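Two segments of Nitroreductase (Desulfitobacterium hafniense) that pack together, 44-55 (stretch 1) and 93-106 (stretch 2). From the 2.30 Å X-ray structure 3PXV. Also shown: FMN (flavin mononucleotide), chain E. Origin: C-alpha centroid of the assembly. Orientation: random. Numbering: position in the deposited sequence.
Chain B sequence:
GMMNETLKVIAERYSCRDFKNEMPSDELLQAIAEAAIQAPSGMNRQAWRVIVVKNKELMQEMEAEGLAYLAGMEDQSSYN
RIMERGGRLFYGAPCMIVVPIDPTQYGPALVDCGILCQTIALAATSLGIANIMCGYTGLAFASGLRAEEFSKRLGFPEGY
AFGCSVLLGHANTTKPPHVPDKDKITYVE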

# COMPACT_ATOMS: atom_id res chain seq x y z
N ASN B 44 3.82 2.89 -13.48
CA ASN B 44 2.59 3.70 -13.65
C ASN B 44 1.46 2.92 -14.36
O ASN B 44 0.61 3.51 -15.04
N ARG B 45 1.47 1.59 -14.20
CA ARG B 45 0.52 0.69 -14.88
C ARG B 45 -0.92 0.85 -14.37
O ARG B 45 -1.85 0.49 -15.07
N GLN B 46 -1.10 1.37 -13.15
CA GLN B 46 -2.43 1.63 -12.59
C GLN B 46 -3.40 0.50 -12.95
O GLN B 46 -4.48 0.73 -13.50
N ALA B 47 -3.01 -0.73 -12.61
CA ALA B 47 -3.80 -1.92 -12.91
C ALA B 47 -4.89 -2.11 -11.85
O ALA B 47 -5.04 -3.17 -11.26
N TRP B 48 -5.65 -1.04 -11.63
CA TRP B 48 -6.72 -1.00 -10.68
C TRP B 48 -7.84 -0.09 -11.14
O TRP B 48 -7.73 0.49 -12.21
N ARG B 49 -8.93 -0.05 -10.37
CA ARG B 49 -10.02 0.92 -10.60
C ARG B 49 -10.53 1.32 -9.22
O ARG B 49 -10.36 0.58 -8.25
N VAL B 50 -11.18 2.48 -9.14
CA VAL B 50 -11.70 3.00 -7.87
C VAL B 50 -13.22 3.08 -8.01
O VAL B 50 -13.75 4.02 -8.63
N ILE B 51 -13.92 2.07 -7.47
CA ILE B 51 -15.36 1.98 -7.56
C ILE B 51 -15.97 2.38 -6.22
O ILE B 51 -15.87 1.64 -5.24
N VAL B 52 -16.60 3.56 -6.18
CA VAL B 52 -17.23 4.07 -4.95
C VAL B 52 -18.64 3.52 -4.90
O VAL B 52 -19.51 3.97 -5.64
N VAL B 53 -18.87 2.56 -4.01
CA VAL B 53 -20.14 1.89 -3.91
C VAL B 53 -20.98 2.48 -2.80
O VAL B 53 -20.54 2.55 -1.68
N LYS B 54 -22.20 2.90 -3.14
CA LYS B 54 -23.16 3.47 -2.18
C LYS B 54 -24.50 2.71 -2.16
O LYS B 54 -25.35 3.01 -1.34
N ASN B 55 -24.68 1.75 -3.05
CA ASN B 55 -25.92 1.02 -3.18
C ASN B 55 -26.06 0.02 -2.04
O ASN B 55 -25.28 -0.93 -1.95
N ALA B 93 -21.48 -0.39 7.56
CA ALA B 93 -20.96 0.70 6.74
C ALA B 93 -21.92 0.95 5.61
O ALA B 93 -22.38 -0.01 4.99
N PRO B 94 -22.22 2.22 5.34
CA PRO B 94 -23.16 2.57 4.29
C PRO B 94 -22.54 2.72 2.91
O PRO B 94 -23.26 2.95 1.95
N CYS B 95 -21.22 2.61 2.80
CA CYS B 95 -20.54 2.68 1.50
C CYS B 95 -19.13 2.15 1.60
O CYS B 95 -18.58 2.01 2.68
N MSE B 96 -18.54 1.86 0.46
CA MSE B 96 -17.19 1.33 0.42
C MSE B 96 -16.59 1.59 -0.94
O MSE B 96 -17.29 1.82 -1.91
N ILE B 97 -15.28 1.57 -0.98
CA ILE B 97 -14.58 1.67 -2.24
C ILE B 97 -14.02 0.30 -2.48
O ILE B 97 -13.30 -0.24 -1.63
N VAL B 98 -14.40 -0.28 -3.62
CA VAL B 98 -13.91 -1.59 -4.05
C VAL B 98 -12.81 -1.36 -5.06
O VAL B 98 -12.99 -0.58 -5.98
N VAL B 99 -11.66 -2.02 -4.87
CA VAL B 99 -10.50 -1.89 -5.75
C VAL B 99 -10.21 -3.20 -6.47
O VAL B 99 -9.56 -4.09 -5.93
N PRO B 100 -10.76 -3.37 -7.67
CA PRO B 100 -10.44 -4.57 -8.42
C PRO B 100 -9.06 -4.44 -9.07
O PRO B 100 -8.55 -3.33 -9.24
N ILE B 101 -8.46 -5.55 -9.44
CA ILE B 101 -7.12 -5.50 -9.99
C ILE B 101 -6.97 -6.48 -11.14
O ILE B 101 -7.76 -7.43 -11.28
N ASP B 102 -5.96 -6.23 -11.98
CA ASP B 102 -5.64 -7.08 -13.11
C ASP B 102 -4.79 -8.21 -12.51
O ASP B 102 -3.72 -7.95 -11.98
N PRO B 103 -5.27 -9.45 -12.55
CA PRO B 103 -4.49 -10.55 -11.99
C PRO B 103 -3.28 -11.02 -12.83
O PRO B 103 -2.46 -11.76 -12.32
N THR B 104 -3.20 -10.61 -14.10
CA THR B 104 -2.08 -11.01 -14.99
C THR B 104 -0.87 -10.12 -14.73
O THR B 104 0.13 -10.21 -15.44
N GLN B 105 -1.01 -9.22 -13.77
CA GLN B 105 0.05 -8.34 -13.33
C GLN B 105 0.63 -8.91 -12.01
O GLN B 105 1.45 -8.28 -11.35
N TYR B 106 0.15 -10.09 -11.61
CA TYR B 106 0.63 -10.86 -10.46
C TYR B 106 0.94 -10.04 -9.18
O TYR B 106 0.14 -9.20 -8.79

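Two antiparallel strands, 50-53 and the one running to Ile101, are joined by backbone hydrogen bonds, and their side chains fall to the two faces of the sheet. The shortest bond runs from Val53 N to Met96 O (2.7 Å) and is returned by Met96 N to Val53 O (3.0 Å); Val98 N to Ile51 O (2.9 Å) and Ile51 N to Val98 O (3.2 Å) close the next pair. Farther along, Asp102 N reaches Ala47 O at 3.3 Å, whereas Arg49 N to Pro100 O, long at 3.5 Å and bent to 136°, is weak; Pro100, having no amide hydrogen, cannot return a bond to Arg49 O.

No side-chain hydrogen bond crosses the interface. Arg45 NE lies 3.4 Å from Gln105 OE1, but the angle is poor. Some polar side chains bond within their own stretch: Arg49 NH1 to Trp48 O (2.7 Å), Gln46 NE2 to Asn44 OD1 (2.8 Å) and Thr104 OG1 to Asp102 OD1 (2.9 Å); others, such as Arg45 NH1 and Lys54 NZ, are satisfied elsewhere in the structure.

The packing is aliphatic. On the face carrying Ile51, Val53, Met96 and Val98, Val53 (t) sets CG2 3.9 Å from CG2 of Val98 (t), and its CB lies 4.2 Å from CG of Met96, a selenomethionine with chi1 p. Ile51 (m, t) extends CD1 to 4.0 Å from Pro100 CD. On the face of Val52 and Ile97, Val52 (t) places CG2 3.9 Å from CG1 of Ile97 (m, t), whose CG2 also meets Val50 CG1 at 3.9 Å.

Trp48 (chi1 p) offers its CB to Val99 CG1 at 3.9 Å while its indole leads away. Beyond it, Ala47 points toward stretch 2, its CB 3.8 Å from Gln105 CG and 3.9 Å from Asp102 CB. FMN approaches at Asn44, whose CB lies 3.6 Å from FMN O4', on the ribityl chain, away from the strand contact.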

# COMPACT_ATOMS: atom_id res chain seq x y z
CB ASN B 44 2.84 5.03 -14.39
CG ASN B 44 1.65 5.98 -14.27
OD1 ASN B 44 0.99 6.04 -13.22
ND2 ASN B 44 1.35 6.71 -15.33
CB ARG B 45 0.97 -0.77 -14.74
CG ARG B 45 0.87 -1.32 -13.30
CD ARG B 45 1.20 -2.81 -13.21
NE ARG B 45 2.64 -3.09 -13.36
CZ ARG B 45 3.53 -3.02 -12.37
NH1 ARG B 45 3.13 -2.65 -11.15
NH2 ARG B 45 4.83 -3.30 -12.60
CB GLN B 46 -2.96 2.99 -13.08
CG GLN B 46 -2.07 4.21 -12.71
CD GLN B 46 -2.64 5.55 -13.19
OE1 GLN B 46 -3.88 5.72 -13.37
NE2 GLN B 46 -1.75 6.52 -13.39
CB ALA B 47 -2.88 -3.15 -12.99
CB TRP B 48 -6.21 -0.55 -9.33
CG TRP B 48 -5.09 0.48 -9.25
CD1 TRP B 48 -3.87 0.24 -8.77
CD2 TRP B 48 -5.14 1.88 -9.55
NE1 TRP B 48 -3.12 1.39 -8.77
CE2 TRP B 48 -3.89 2.42 -9.23
CE3 TRP B 48 -6.11 2.74 -10.05
CZ2 TRP B 48 -3.57 3.77 -9.42
CZ3 TRP B 48 -5.80 4.08 -10.23
CH2 TRP B 48 -4.54 4.58 -9.91
CB ARG B 49 -11.20 0.34 -11.39
CG ARG B 49 -10.93 -0.08 -12.81
CD ARG B 49 -10.60 1.10 -13.73
NE ARG B 49 -10.42 0.61 -15.10
CZ ARG B 49 -9.33 -0.01 -15.57
NH1 ARG B 49 -8.28 -0.24 -14.79
NH2 ARG B 49 -9.29 -0.43 -16.83
CB VAL B 50 -11.06 4.37 -7.53
CG1 VAL B 50 -11.68 5.01 -6.30
CG2 VAL B 50 -9.57 4.19 -7.37
CB ILE B 51 -15.78 0.53 -7.95
CG1 ILE B 51 -15.10 0.12 -9.26
CG2 ILE B 51 -17.30 0.41 -8.09
CD1 ILE B 51 -15.33 -1.29 -9.62
CB VAL B 52 -17.30 5.64 -4.91
CG1 VAL B 52 -18.08 6.10 -3.69
CG2 VAL B 52 -15.91 6.26 -4.89
CB VAL B 53 -19.96 0.37 -3.67
CG1 VAL B 53 -21.31 -0.33 -3.70
CG2 VAL B 53 -19.05 -0.22 -4.71
CB LYS B 54 -23.47 4.93 -2.53
CG LYS B 54 -22.24 5.81 -2.68
CD LYS B 54 -22.56 7.29 -2.59
CE LYS B 54 -23.60 7.77 -3.54
NZ LYS B 54 -23.90 9.20 -3.34
CB ASN B 55 -25.94 0.34 -4.53
CG ASN B 55 -27.29 -0.26 -4.87
OD1 ASN B 55 -27.61 -1.38 -4.47
ND2 ASN B 55 -28.07 0.46 -5.68
CB ALA B 93 -19.58 0.36 6.17
CB PRO B 94 -23.71 3.91 4.79
CG PRO B 94 -22.51 4.54 5.46
CD PRO B 94 -21.78 3.40 6.10
CB CYS B 95 -20.48 4.10 0.95
SG CYS B 95 -19.33 5.12 1.81
CB MSE B 96 -17.18 -0.19 0.69
CG MSE B 96 -17.87 -1.06 -0.36
SE MSE B 96 -17.75 -2.93 0.06
CE MSE B 96 -18.88 -3.62 -1.37
CB ILE B 97 -13.49 2.70 -2.19
CG1 ILE B 97 -14.14 4.09 -2.16
CG2 ILE B 97 -12.58 2.53 -3.39
CD1 ILE B 97 -13.16 5.25 -2.04
CB VAL B 98 -15.05 -2.42 -4.69
CG1 VAL B 98 -14.53 -3.77 -5.20
CG2 VAL B 98 -16.19 -2.61 -3.63
CB VAL B 99 -9.23 -1.42 -5.02
CG1 VAL B 99 -8.12 -1.15 -6.03
CG2 VAL B 99 -9.50 -0.17 -4.26
CB PRO B 100 -11.53 -4.58 -9.50
CG PRO B 100 -11.78 -3.16 -9.75
CD PRO B 100 -11.75 -2.54 -8.38
CB ILE B 101 -6.02 -5.78 -8.90
CG1 ILE B 101 -6.15 -7.17 -8.29
CG2 ILE B 101 -6.05 -4.77 -7.77
CD1 ILE B 101 -4.89 -7.54 -7.50
CB ASP B 102 -4.86 -6.29 -14.16
CG ASP B 102 -4.58 -7.09 -15.45
OD1 ASP B 102 -4.80 -8.30 -15.49
OD2 ASP B 102 -4.15 -6.46 -16.45
CB PRO B 103 -5.51 -11.68 -11.88
CG PRO B 103 -6.49 -11.40 -12.94
CD PRO B 103 -6.60 -9.91 -13.00
CB THR B 104 -2.45 -10.92 -16.51
OG1 THR B 104 -2.54 -9.55 -16.90
CG2 THR B 104 -3.77 -11.67 -16.83
CB GLN B 105 -0.49 -6.90 -13.13
CG GLN B 105 -1.03 -6.20 -14.38
CD GLN B 105 0.05 -5.80 -15.40
OE1 GLN B 105 1.25 -5.73 -15.08
NE2 GLN B 105 -0.38 -5.52 -16.64
CB TYR B 106 1.82 -11.75 -10.93
CG TYR B 106 1.47 -12.59 -12.16
CD1 TYR B 106 0.72 -13.77 -12.05
CD2 TYR B 106 1.86 -12.19 -13.44
CE1 TYR B 106 0.37 -14.52 -13.17
CE2 TYR B 106 1.52 -12.94 -14.57
CZ TYR B 106 0.78 -14.11 -14.43
OH TYR B 106 0.45 -14.86 -15.55
N1 FMN E . 10.65 3.64 -10.24
C2 FMN E . 12.00 3.42 -10.50
O2 FMN E . 12.67 4.30 -11.07
N3 FMN E . 12.58 2.22 -10.11
C4 FMN E . 11.80 1.26 -9.48
O4 FMN E . 12.35 0.19 -9.15
C4A FMN E . 10.41 1.49 -9.23
N5 FMN E . 9.60 0.56 -8.60
C5A FMN E . 8.34 0.92 -8.13
C6 FMN E . 7.63 0.06 -7.28
C7 FMN E . 6.36 0.39 -6.78
C7M FMN E . 5.63 -0.54 -5.87
C8 FMN E . 5.81 1.59 -7.16
C8M FMN E . 4.47 1.98 -6.66
C9 FMN E . 6.51 2.46 -8.01
C9A FMN E . 7.77 2.15 -8.51
N10 FMN E . 8.50 3.00 -9.38
C10 FMN E . 9.85 2.71 -9.62
C1' FMN E . 8.04 4.38 -9.71
C2' FMN E . 6.85 4.44 -10.67
O2' FMN E . 7.33 4.54 -11.98
C3' FMN E . 5.98 5.67 -10.35
O3' FMN E . 5.25 5.52 -9.14
C4' FMN E . 5.00 5.95 -11.49
O4' FMN E . 5.72 6.25 -12.66
C5' FMN E . 4.01 7.06 -11.13
O5' FMN E . 4.71 8.28 -11.06
P FMN E . 4.71 9.15 -9.76
O1P FMN E . 5.80 10.16 -10.03
O2P FMN E . 5.16 8.36 -8.56
O3P FMN E . 3.34 9.78 -9.61